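Local coordinates for protein DraIII (Deinococcus radiophilus, PDB 4L0K) that is a type II restriction endonuclease that recognises a specific DNA sequence and cleaves double-stranded DNA there, at residues G195-R199 with F200-A204. Sequence-based numbering, arbitrary orientation.
Sequences GFAHR and FCNVA
Asn202 N donates to His198 O at 2.8 Å, and Val203 N donates to Arg199 O at 2.9 Å. Both bonds are nearly straight. These i-to-i+4 backbone bonds form the first turn of helix 199-205, with His198 at its N-cap position. The side chains of the same turn reach Glu180 of strand 179-183: Arg199 NH2 by a salt bridge to OE2, Asn202 ND2 by a hydrogen bond to OE1. One carboxylate of strand 179-183 thus holds two side chains of the helix. The chain turns sharply here: the axes of strand 195-198 and helix 200-204 lie at 98°. Strand 194-198, paired antiparallel with 179-183, runs on into this helix, consistent with the ββα core of the His-Me finger clan. Cys201 SG sits 3.6 Å from His198 ND1 and lies oblique to the imidazole. Its chi1 of -54° sets the sulfur beside the backbone N, near His198 CB. The same sulfur is assigned a disulfide with Cys160, which is doubtful because Cys160 is also assigned one with Cys157. The grouping of Cys157, Cys160, Cys201 and His198 resembles a metal site. Arg199 bends at chi2 (94°), which brings one guanidinium face over Val203. Val203 CG1 lies under the centre of that face, 3.7 Å from Arg199 CZ. On the strand side, Ala197 CB packs against Asn202 CB at 4.1 Å. The Phe200 ring meets Trp216 of the second subunit edge-to-face.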
loop_
_atom_site.group_PDB
_atom_site.type_symbol
_atom_site.label_atom_id
_atom_site.label_comp_id
_atom_site.label_asym_id
_atom_site.label_seq_id
_atom_site.Cartn_x
_atom_site.Cartn_y
_atom_site.Cartn_z
ATOM N N GLY A 195 -17.560 4.904 0.612
ATOM C CA GLY A 195 -17.474 6.307 0.971
ATOM C C GLY A 195 -16.186 6.924 0.480
ATOM O O GLY A 195 -15.591 6.421 -0.451
ATOM N N PHE A 196 -15.741 8.000 1.114
ATOM C CA PHE A 196 -14.451 8.583 0.769
ATOM C C PHE A 196 -13.450 8.437 1.917
ATOM O O PHE A 196 -13.835 8.386 3.108
ATOM C CB PHE A 196 -14.613 10.057 0.379
ATOM C CG PHE A 196 -15.482 10.279 -0.842
ATOM C CD1 PHE A 196 -15.222 9.622 -2.025
ATOM C CD2 PHE A 196 -16.550 11.154 -0.790
ATOM C CE1 PHE A 196 -16.015 9.823 -3.139
ATOM C CE2 PHE A 196 -17.362 11.372 -1.905
ATOM C CZ PHE A 196 -17.090 10.691 -3.083
ATOM N N ALA A 197 -12.169 8.353 1.554
ATOM C CA ALA A 197 -11.084 8.255 2.540
ATOM C C ALA A 197 -9.830 8.959 2.042
ATOM O O ALA A 197 -9.554 8.956 0.841
ATOM C CB ALA A 197 -10.766 6.807 2.831
ATOM N N HIS A 198 -9.076 9.568 2.959
ATOM C CA HIS A 198 -7.708 9.975 2.653
ATOM C C HIS A 198 -6.940 8.802 2.077
ATOM O O HIS A 198 -7.125 7.657 2.511
ATOM C CB HIS A 198 -6.957 10.407 3.913
ATOM C CG HIS A 198 -7.529 11.610 4.569
ATOM N ND1 HIS A 198 -8.294 11.535 5.709
ATOM C CD2 HIS A 198 -7.474 12.922 4.228
ATOM C CE1 HIS A 198 -8.676 12.756 6.053
ATOM N NE2 HIS A 198 -8.194 13.611 5.170
ATOM N N ARG A 199 -6.068 9.101 1.122
ATOM C CA ARG A 199 -5.156 8.112 0.561
ATOM C C ARG A 199 -4.453 7.347 1.677
ATOM O O ARG A 199 -4.514 6.116 1.728
ATOM C CB ARG A 199 -4.132 8.811 -0.322
ATOM C CG ARG A 199 -2.906 7.988 -0.627
ATOM C CD ARG A 199 -3.047 7.239 -1.921
ATOM N NE ARG A 199 -1.965 6.269 -2.073
ATOM C CZ ARG A 199 -2.024 5.182 -2.838
ATOM N NH1 ARG A 199 -0.979 4.367 -2.898
ATOM N NH2 ARG A 199 -3.124 4.905 -3.537
ATOM N N PHE A 200 -3.832 8.076 2.600
ATOM C CA PHE A 200 -3.126 7.425 3.699
ATOM C C PHE A 200 -4.010 6.418 4.439
ATOM O O PHE A 200 -3.609 5.267 4.663
ATOM C CB PHE A 200 -2.543 8.433 4.710
ATOM C CG PHE A 200 -1.821 7.759 5.847
ATOM C CD1 PHE A 200 -0.465 7.435 5.733
ATOM C CD2 PHE A 200 -2.507 7.383 6.994
ATOM C CE1 PHE A 200 0.202 6.765 6.765
ATOM C CE2 PHE A 200 -1.848 6.715 8.034
ATOM C CZ PHE A 200 -0.492 6.400 7.913
ATOM N N CYS A 201 -5.197 6.867 4.831
ATOM C CA CYS A 201 -6.085 6.062 5.669
ATOM C C CYS A 201 -6.549 4.831 4.888
ATOM O O CYS A 201 -6.619 3.712 5.413
ATOM C CB CYS A 201 -7.297 6.895 6.133
ATOM S SG CYS A 201 -6.928 8.495 6.979
ATOM N N ASN A 202 -6.849 5.060 3.615
ATOM C CA ASN A 202 -7.253 3.994 2.718
ATOM C C ASN A 202 -6.171 2.926 2.526
ATOM O O ASN A 202 -6.476 1.739 2.585
ATOM C CB ASN A 202 -7.684 4.558 1.365
ATOM C CG ASN A 202 -8.603 3.623 0.624
ATOM O OD1 ASN A 202 -9.355 2.875 1.234
ATOM N ND2 ASN A 202 -8.548 3.662 -0.696
ATOM N N VAL A 203 -4.915 3.312 2.314
ATOM C CA VAL A 203 -3.895 2.256 2.231
ATOM C C VAL A 203 -3.591 1.601 3.595
ATOM O O VAL A 203 -3.349 0.407 3.640
ATOM C CB VAL A 203 -2.617 2.619 1.414
ATOM C CG1 VAL A 203 -2.867 3.760 0.419
ATOM C CG2 VAL A 203 -1.455 2.892 2.303
ATOM N N ALA A 204 -3.687 2.350 4.700
ATOM C CA ALA A 204 -3.472 1.745 6.019
ATOM C C ALA A 204 -4.480 0.627 6.298
ATOM O O ALA A 204 -4.124 -0.431 6.816
ATOM C CB ALA A 204 -3.522 2.808 7.152
#